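Local coordinates for protein TRAP dicarboxylate transporter-DctP subunit (Desulfovibrio desulfuricans subsp. desulfuricans, PDB 4NHB) that binds sn-glycerol-3-phosphate in the periplasm as the solute-binding subunit of a TRAP transporter, probably to deliver it to the membrane permease, at residues 35-40 / 192-197; 41-46 / 89-94; 208-213 / 231-236. All blocks are in the same frame, centred on the assembly; numbering follows the deposited sequence.

Contact 1 (35-40 / 192-197). With G3P (sn-glycerol-3-phosphate), chain P.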
loop_
_atom_site.group_PDB
_atom_site.type_symbol
_atom_site.label_atom_id
_atom_site.label_comp_id
_atom_site.label_asym_id
_atom_site.label_seq_id
_atom_site.Cartn_x
_atom_site.Cartn_y
_atom_site.Cartn_z
ATOM N N GLY A 35 -9.218 1.282 -8.258
ATOM C CA GLY A 35 -7.898 1.044 -7.711
ATOM C C GLY A 35 -6.803 1.430 -8.667
ATOM O O GLY A 35 -7.074 2.003 -9.726
ATOM N N MET A 36 -5.571 1.084 -8.294
ATOM C CA MET A 36 -4.389 1.681 -8.903
ATOM C C MET A 36 -3.435 0.621 -9.382
ATOM O O MET A 36 -2.370 0.960 -9.914
ATOM C CB MET A 36 -3.662 2.616 -7.906
ATOM C CG MET A 36 -3.115 1.896 -6.693
ATOM S SD MET A 36 -2.155 3.011 -5.582
ATOM C CE MET A 36 -0.671 3.246 -6.566
ATOM N N LYS A 37 -3.819 -0.654 -9.224
ATOM C CA LYS A 37 -2.902 -1.758 -9.517
ATOM C C LYS A 37 -3.411 -2.682 -10.631
ATOM O O LYS A 37 -4.611 -2.761 -10.911
ATOM C CB LYS A 37 -2.545 -2.576 -8.254
ATOM C CG LYS A 37 -1.881 -1.809 -7.120
ATOM C CD LYS A 37 -0.524 -1.182 -7.541
ATOM C CE LYS A 37 0.089 -0.368 -6.395
ATOM N NZ LYS A 37 1.510 0.037 -6.675
ATOM N N PRO A 38 -2.488 -3.356 -11.320
ATOM C CA PRO A 38 -2.914 -4.304 -12.347
ATOM C C PRO A 38 -3.532 -5.608 -11.768
ATOM O O PRO A 38 -3.463 -5.915 -10.569
ATOM C CB PRO A 38 -1.633 -4.578 -13.120
ATOM C CG PRO A 38 -0.596 -4.355 -12.145
ATOM C CD PRO A 38 -1.026 -3.251 -11.243
ATOM N N GLU A 39 -4.163 -6.362 -12.652
ATOM C CA GLU A 39 -4.668 -7.690 -12.320
ATOM C C GLU A 39 -3.510 -8.542 -11.840
ATOM O O GLU A 39 -2.385 -8.336 -12.262
ATOM C CB GLU A 39 -5.312 -8.317 -13.546
ATOM C CG GLU A 39 -6.571 -7.619 -13.979
ATOM C CD GLU A 39 -7.736 -7.911 -13.050
ATOM O OE1 GLU A 39 -7.672 -8.926 -12.331
ATOM O OE2 GLU A 39 -8.694 -7.119 -13.022
ATOM N N GLY A 40 -3.808 -9.449 -10.906
ATOM C CA GLY A 40 -2.860 -10.374 -10.314
ATOM C C GLY A 40 -2.002 -9.746 -9.236
ATOM O O GLY A 40 -1.117 -10.385 -8.719
ATOM N N MET A 192 6.658 10.380 -8.940
ATOM C CA MET A 192 5.645 10.188 -9.958
ATOM C C MET A 192 4.622 9.122 -9.531
ATOM O O MET A 192 4.971 8.143 -8.850
ATOM C CB MET A 192 6.297 9.780 -11.263
ATOM C CG MET A 192 6.930 8.423 -11.235
ATOM S SD MET A 192 7.833 8.088 -12.763
ATOM C CE MET A 192 9.346 8.999 -12.541
ATOM N N PRO A 193 3.341 9.314 -9.902
ATOM C CA PRO A 193 2.371 8.253 -9.632
ATOM C C PRO A 193 2.775 6.892 -10.204
ATOM O O PRO A 193 3.485 6.778 -11.209
ATOM C CB PRO A 193 1.089 8.745 -10.329
ATOM C CG PRO A 193 1.242 10.205 -10.396
ATOM C CD PRO A 193 2.704 10.528 -10.438
ATOM N N PHE A 194 2.263 5.845 -9.572
ATOM C CA PHE A 194 2.561 4.497 -10.016
ATOM C C PHE A 194 2.236 4.246 -11.507
ATOM O O PHE A 194 2.981 3.567 -12.228
ATOM C CB PHE A 194 1.773 3.515 -9.165
ATOM C CG PHE A 194 2.146 2.101 -9.428
ATOM C CD1 PHE A 194 3.389 1.637 -9.017
ATOM C CD2 PHE A 194 1.287 1.250 -10.114
ATOM C CE1 PHE A 194 3.769 0.323 -9.277
ATOM C CE2 PHE A 194 1.666 -0.060 -10.388
ATOM C CZ PHE A 194 2.889 -0.520 -9.964
ATOM N N ALA A 195 1.104 4.783 -11.946
ATOM C CA ALA A 195 0.644 4.624 -13.313
ATOM C C ALA A 195 1.704 5.059 -14.341
ATOM O O ALA A 195 1.732 4.538 -15.451
ATOM C CB ALA A 195 -0.640 5.396 -13.523
ATOM N N GLU A 196 2.594 5.978 -13.962
ATOM C CA GLU A 196 3.580 6.528 -14.906
ATOM C C GLU A 196 4.886 5.697 -14.912
ATOM O O GLU A 196 5.840 5.980 -15.672
ATOM C CB GLU A 196 3.859 8.011 -14.567
ATOM C CG GLU A 196 2.688 8.967 -14.899
ATOM C CD GLU A 196 2.921 10.410 -14.426
ATOM O OE1 GLU A 196 4.098 10.789 -14.241
ATOM O OE2 GLU A 196 1.932 11.165 -14.238
ATOM N N VAL A 197 4.936 4.698 -14.033
ATOM C CA VAL A 197 6.183 3.978 -13.799
ATOM C C VAL A 197 6.612 3.195 -15.036
ATOM O O VAL A 197 7.799 3.199 -15.395
ATOM C CB VAL A 197 6.106 3.049 -12.584
ATOM C CG1 VAL A 197 7.272 2.036 -12.576
ATOM C CG2 VAL A 197 6.145 3.875 -11.273
HETATM O O1 G3P P . 0.664 3.001 -0.028
HETATM C C1 G3P P . 1.422 3.861 -0.828
HETATM C C2 G3P P . 1.997 3.092 -2.025
HETATM O O2 G3P P . 0.943 2.538 -2.764
HETATM C C3 G3P P . 2.807 4.055 -2.908
HETATM O O1P G3P P . 3.774 3.332 -3.599
HETATM O O4P G3P P . 2.307 1.987 -5.002
HETATM O O2P G3P P . 3.113 4.241 -5.865
HETATM O O3P G3P P . 4.698 2.320 -5.748
HETATM P P G3P P . 3.447 2.955 -5.149
#

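Contact 2 (41-46 / 89-94). With G3P (sn-glycerol-3-phosphate), chain P.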
loop_
_atom_site.group_PDB
_atom_site.type_symbol
_atom_site.label_atom_id
_atom_site.label_comp_id
_atom_site.label_asym_id
_atom_site.label_seq_id
_atom_site.Cartn_x
_atom_site.Cartn_y
_atom_site.Cartn_z
ATOM N N GLU A 41 -2.245 -8.480 -8.920
ATOM C CA GLU A 41 -1.482 -7.790 -7.871
ATOM C C GLU A 41 -2.361 -7.804 -6.615
ATOM O O GLU A 41 -3.593 -7.742 -6.713
ATOM C CB GLU A 41 -1.136 -6.375 -8.341
ATOM C CG GLU A 41 0.100 -5.725 -7.687
ATOM C CD GLU A 41 -0.247 -4.853 -6.489
ATOM O OE1 GLU A 41 0.623 -4.065 -6.029
ATOM O OE2 GLU A 41 -1.362 -5.017 -5.946
ATOM N N PRO A 42 -1.743 -7.918 -5.420
ATOM C CA PRO A 42 -2.590 -8.133 -4.237
ATOM C C PRO A 42 -3.719 -7.144 -4.015
ATOM O O PRO A 42 -4.764 -7.631 -3.588
ATOM C CB PRO A 42 -1.608 -8.131 -3.068
ATOM C CG PRO A 42 -0.271 -8.570 -3.696
ATOM C CD PRO A 42 -0.304 -8.043 -5.127
ATOM N N GLU A 43 -3.567 -5.849 -4.325
ATOM C CA GLU A 43 -4.669 -4.892 -4.147
ATOM C C GLU A 43 -5.882 -5.332 -4.970
ATOM O O GLU A 43 -7.009 -5.481 -4.458
ATOM C CB GLU A 43 -4.230 -3.483 -4.514
ATOM C CG GLU A 43 -5.297 -2.431 -4.217
ATOM C CD GLU A 43 -4.987 -1.081 -4.824
ATOM O OE1 GLU A 43 -5.303 -0.810 -6.015
ATOM O OE2 GLU A 43 -4.495 -0.246 -4.073
ATOM N N THR A 44 -5.627 -5.623 -6.231
ATOM C CA THR A 44 -6.663 -5.970 -7.173
ATOM C C THR A 44 -7.334 -7.306 -6.861
ATOM O O THR A 44 -8.547 -7.427 -6.971
ATOM C CB THR A 44 -6.077 -6.003 -8.562
ATOM O OG1 THR A 44 -5.398 -4.764 -8.794
ATOM C CG2 THR A 44 -7.165 -6.182 -9.593
ATOM N N ILE A 45 -6.533 -8.313 -6.532
ATOM C CA ILE A 45 -7.056 -9.589 -6.047
ATOM C C ILE A 45 -7.999 -9.353 -4.850
ATOM O O ILE A 45 -9.094 -9.899 -4.782
ATOM C CB ILE A 45 -5.907 -10.496 -5.598
ATOM C CG1 ILE A 45 -4.982 -10.811 -6.781
ATOM C CG2 ILE A 45 -6.475 -11.772 -4.969
ATOM C CD1 ILE A 45 -3.639 -11.423 -6.368
ATOM N N GLY A 46 -7.551 -8.514 -3.924
ATOM C CA GLY A 46 -8.337 -8.098 -2.783
ATOM C C GLY A 46 -9.693 -7.533 -3.144
ATOM O O GLY A 46 -10.699 -7.907 -2.549
ATOM N N MET A 89 -16.597 3.142 -3.583
ATOM C CA MET A 89 -15.412 2.603 -2.924
ATOM C C MET A 89 -14.120 2.797 -3.699
ATOM O O MET A 89 -14.137 3.039 -4.903
ATOM C CB MET A 89 -15.616 1.115 -2.699
ATOM C CG MET A 89 -16.724 0.840 -1.728
ATOM S SD MET A 89 -16.852 -0.934 -1.364
ATOM C CE MET A 89 -15.329 -1.260 -0.463
ATOM N N CYS A 90 -12.993 2.673 -3.007
ATOM C CA CYS A 90 -11.690 2.718 -3.681
ATOM C C CYS A 90 -10.682 1.950 -2.857
ATOM O O CYS A 90 -10.868 1.796 -1.660
ATOM C CB CYS A 90 -11.208 4.163 -3.932
ATOM S SG CYS A 90 -10.747 5.144 -2.510
ATOM N N ALA A 91 -9.652 1.420 -3.524
ATOM C CA ALA A 91 -8.530 0.767 -2.850
ATOM C C ALA A 91 -7.299 1.645 -3.023
ATOM O O ALA A 91 -6.940 1.993 -4.158
ATOM C CB ALA A 91 -8.255 -0.597 -3.474
ATOM N N THR A 92 -6.666 2.010 -1.921
ATOM C CA THR A 92 -5.437 2.775 -2.003
ATOM C C THR A 92 -4.677 2.644 -0.692
ATOM O O THR A 92 -5.141 1.932 0.238
ATOM C CB THR A 92 -5.733 4.241 -2.424
ATOM O OG1 THR A 92 -4.533 4.861 -2.891
ATOM C CG2 THR A 92 -6.278 5.078 -1.279
ATOM N N GLY A 93 -3.521 3.302 -0.617
ATOM C CA GLY A 93 -2.679 3.256 0.545
ATOM C C GLY A 93 -2.447 4.600 1.240
ATOM O O GLY A 93 -3.386 5.353 1.531
ATOM N N THR A 94 -1.183 4.893 1.537
ATOM C CA THR A 94 -0.877 6.074 2.346
ATOM C C THR A 94 -1.013 7.397 1.567
ATOM O O THR A 94 -0.623 8.485 2.067
ATOM C CB THR A 94 0.523 5.986 2.940
ATOM O OG1 THR A 94 1.446 5.745 1.871
ATOM C CG2 THR A 94 0.614 4.864 4.015
HETATM O O1 G3P P . 0.664 3.001 -0.028
HETATM C C1 G3P P . 1.422 3.861 -0.828
HETATM C C2 G3P P . 1.997 3.092 -2.025
HETATM O O2 G3P P . 0.943 2.538 -2.764
HETATM C C3 G3P P . 2.807 4.055 -2.908
HETATM O O1P G3P P . 3.774 3.332 -3.599
HETATM O O4P G3P P . 2.307 1.987 -5.002
HETATM O O2P G3P P . 3.113 4.241 -5.865
HETATM O O3P G3P P . 4.698 2.320 -5.748
HETATM P P G3P P . 3.447 2.955 -5.149
#

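Contact 3 (208-213 / 231-236)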
loop_
_atom_site.group_PDB
_atom_site.type_symbol
_atom_site.label_atom_id
_atom_site.label_comp_id
_atom_site.label_asym_id
_atom_site.label_seq_id
_atom_site.Cartn_x
_atom_site.Cartn_y
_atom_site.Cartn_z
ATOM N N GLY A 208 16.165 3.496 -11.440
ATOM C CA GLY A 208 15.461 2.503 -10.627
ATOM C C GLY A 208 14.429 3.107 -9.685
ATOM O O GLY A 208 13.884 4.187 -9.936
ATOM N N GLY A 209 14.178 2.401 -8.589
ATOM C CA GLY A 209 13.193 2.767 -7.582
ATOM C C GLY A 209 13.124 1.683 -6.524
ATOM O O GLY A 209 14.018 0.881 -6.443
ATOM N N ASP A 210 12.074 1.651 -5.690
ATOM C CA ASP A 210 11.868 0.493 -4.828
ATOM C C ASP A 210 10.355 0.237 -4.797
ATOM O O ASP A 210 9.564 1.181 -4.712
ATOM C CB ASP A 210 12.374 0.731 -3.406
ATOM C CG ASP A 210 11.715 1.910 -2.743
ATOM O OD1 ASP A 210 12.110 3.059 -3.063
ATOM O OD2 ASP A 210 10.819 1.740 -1.889
ATOM N N SER A 211 10.004 -1.039 -4.872
ATOM C CA SER A 211 8.612 -1.489 -4.927
ATOM C C SER A 211 8.474 -2.824 -4.244
ATOM O O SER A 211 9.449 -3.563 -4.091
ATOM C CB SER A 211 8.157 -1.644 -6.362
ATOM O OG SER A 211 7.867 -0.400 -6.981
ATOM N N PRO A 212 7.232 -3.170 -3.852
ATOM C CA PRO A 212 6.995 -4.566 -3.481
ATOM C C PRO A 212 7.319 -5.513 -4.650
ATOM O O PRO A 212 7.211 -5.105 -5.823
ATOM C CB PRO A 212 5.477 -4.605 -3.199
ATOM C CG PRO A 212 5.097 -3.200 -2.882
ATOM C CD PRO A 212 6.021 -2.333 -3.736
ATOM N N LEU A 213 7.659 -6.760 -4.351
ATOM C CA LEU A 213 7.962 -7.706 -5.412
ATOM C C LEU A 213 6.780 -7.936 -6.312
ATOM O O LEU A 213 6.959 -8.157 -7.504
ATOM C CB LEU A 213 8.440 -9.041 -4.846
ATOM C CG LEU A 213 9.887 -8.998 -4.315
ATOM C CD1 LEU A 213 10.143 -10.043 -3.243
ATOM C CD2 LEU A 213 10.893 -9.148 -5.447
ATOM N N SER A 231 15.761 -4.907 0.806
ATOM C CA SER A 231 15.849 -4.009 1.935
ATOM C C SER A 231 14.636 -4.144 2.878
ATOM O O SER A 231 14.788 -4.441 4.065
ATOM C CB SER A 231 15.974 -2.621 1.353
ATOM O OG SER A 231 15.769 -1.590 2.290
ATOM N N GLY A 232 13.437 -3.928 2.351
ATOM C CA GLY A 232 12.220 -4.088 3.124
ATOM C C GLY A 232 12.090 -2.988 4.141
ATOM O O GLY A 232 11.588 -3.200 5.219
ATOM N N HIS A 233 12.559 -1.801 3.764
ATOM C CA HIS A 233 12.545 -0.621 4.603
ATOM C C HIS A 233 11.148 -0.129 4.920
ATOM O O HIS A 233 10.931 0.536 5.934
ATOM C CB HIS A 233 13.311 0.477 3.913
ATOM C CG HIS A 233 13.037 0.557 2.446
ATOM N ND1 HIS A 233 13.607 -0.306 1.538
ATOM C CD2 HIS A 233 12.262 1.405 1.726
ATOM C CE1 HIS A 233 13.188 -0.004 0.320
ATOM N NE2 HIS A 233 12.370 1.026 0.406
ATOM N N ILE A 234 10.213 -0.417 4.015
ATOM C CA ILE A 234 8.792 -0.129 4.231
ATOM C C ILE A 234 7.936 -1.336 3.780
ATOM O O ILE A 234 8.243 -1.960 2.773
ATOM C CB ILE A 234 8.355 1.044 3.408
ATOM C CG1 ILE A 234 8.924 2.341 3.980
ATOM C CG2 ILE A 234 6.811 1.133 3.362
ATOM C CD1 ILE A 234 8.806 3.491 3.072
ATOM N N LEU A 235 6.869 -1.612 4.517
ATOM C CA LEU A 235 5.862 -2.604 4.116
ATOM C C LEU A 235 4.661 -1.838 3.581
ATOM O O LEU A 235 4.057 -1.057 4.290
ATOM C CB LEU A 235 5.461 -3.452 5.323
ATOM C CG LEU A 235 4.185 -4.279 5.177
ATOM C CD1 LEU A 235 4.306 -5.309 4.019
ATOM C CD2 LEU A 235 3.859 -4.971 6.492
ATOM N N VAL A 236 4.338 -2.033 2.309
ATOM C CA VAL A 236 3.185 -1.384 1.765
ATOM C C VAL A 236 1.896 -1.992 2.321
ATOM O O VAL A 236 1.691 -3.201 2.304
ATOM C CB VAL A 236 3.193 -1.410 0.198
ATOM C CG1 VAL A 236 1.958 -0.718 -0.426
ATOM C CG2 VAL A 236 4.467 -0.773 -0.330
#

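Contact 1 (35-40 / 192-197)
The aromatic ring of F194 has the ammonium group of K37 over one face: NZ stands 3.3 Å from the ring centroid and only 7° off the ring normal, which meets the geometry of a cation-pi interaction. Near the ring plane, at the edge, P38 CD makes a looser approach to CE2 (4.3 Å). The phosphate oxygen O3P lies oblique to the ring.

CB of F194 points toward 35-40, and with CG anti to the backbone N (chi1 -173°) the ring comes to lie beneath the lysine ammonium. The lysine chain bends at chi2 (-61°) and is extended beyond it, so that CD also passes above the ring, off-centre in a CH-pi contact with its centroid at 4.2 Å, before NZ arrives over the middle. From there NZ donates a hydrogen bond to O4P of sn-glycerol-3-phosphate (2.7 Å), and the same nitrogen forms a salt bridge with D215 OD2. Ring, carboxylate and phosphate thus share one cation and fix where it sits, an arrangement consistent with recognition of an anionic ligand.

M36 contributes its terminal methyl. CE touches F194 CB at 3.6 Å and comes equally near O4P, packing beside the phosphate without a polar bond; the M36 and F194 side chains cross at about a right angle.

Both segments are loops, 35-40 between strand 30-34 and helix 42-57, and 192-197 between strand 188-191 and helix 197-203. M36 also packs on helix 75-84, whereas F194 rests against D215 of helix 213-218 and R171 of strand 169-172.

Contact 2 (41-46 / 89-94)
E43 and A91 form the tight part of this contact, where the first turn of helix 42-57 faces strand 89-92. The A91 methyl lies against the glutamate stem, CB being 3.6 Å from E43 CG and as near to CD. CG of E43 is anti to the backbone N (chi1 -174°) and the chain stays extended beyond it, which carries the carboxylate past the methyl to the strand backbone. There E43 OE2 is 3.3 Å from A91 O; both oxygens are acceptors, so they are not hydrogen-bonded. The carboxylate finds its partners elsewhere: OE2 is hydrogen-bonded to H238 ND1, and OE1 to the backbone N of M36. The buried glutamate is therefore gripped at both oxygens, and through H238, which itself bonds the ligand, it acts as a second-shell residue of the site.

The contact thins rapidly on the other side of A91. T92 directs its CB away from the helix and meets it through its backbone, CA lying 3.8 Å from E43 OE2. Further along, the chain leaves the helix for the ligand: T94 N donates to O1 of sn-glycerol-3-phosphate at 3.1 Å, with a fairly straight N-H...O angle of 161°. T94 OG1 adds a close approach to C1 (3.3 Å) and is hydrogen-bonded to E107.

At the helix start, E41 is the N-cap residue: its OE2 accepts from E43 N (2.9 Å, 159°), met nearly along the C-O axis. Helix 42-57 follows strand 30-34, the parallel neighbour of 89-92, and packs on their sheet, while G93 and T94 beyond the strand end reach the ligand, consistent with the ligand cleft of the periplasmic binding protein fold.

Contact 3 (208-213 / 231-236)
The polar half of this contact is a histidine-carboxylate hydrogen bond: H233 NE2 donates to D210 OD2 at 2.9 Å with an N-H...O angle of 162°. The oxygen lies close to the imidazole plane, as suits the ring N-H. Relative to the carboxylate, however, the donor stands well above its plane, and the two planes are turned 64° apart. D210 CG sits between the backbone N and carbonyl carbon (chi1 58°), a torsion that brings OD2 to H233 NE2. The imidazole is tethered from its other nitrogen too, ND1 being 2.6 Å from S231 OG in a hydrogen bond whose donor is not settled. Outside the segments, its ring stacks with F153 and meets F181.

Apolar packing makes up the other half. P212 CG touches V236 CG2 at 3.6 Å, the next nearest pair being P212 CG with V236 CB at 4.0 Å, and the side chains cross at about a right angle. V236 also borders the ligand.

D210 OD2 additionally forms a salt bridge with R151 NE, and R151 uses NH2 to bond sn-glycerol-3-phosphate. One carboxylate oxygen therefore serves both a histidine and a ligand-binding arginine, which is consistent with D210 helping to orient R151 from the second shell; its charge would tend to stabilise the guanidinium cation.

Along the chain, contact 2 is nested inside the loop closed by contact 1, and contact 3 follows both in series. Contacts 1 and 2 have centres 10 Å apart and touch directly, since 35-40 leads into the start of helix 42-57: P38 O meets T44 OG1 at 2.9 Å. Contact 3 is farther off, its centre about 15 Å from that of contact 1 and about 17 Å from that of contact 2, and touches neither. Contacts 2 and 3 nevertheless reach the same mixed sheet, in which strands 89-92 and 235-243 are antiparallel neighbours. All three contribute residues to one ligand pocket, so distant parts of the sequence converge on sn-glycerol-3-phosphate.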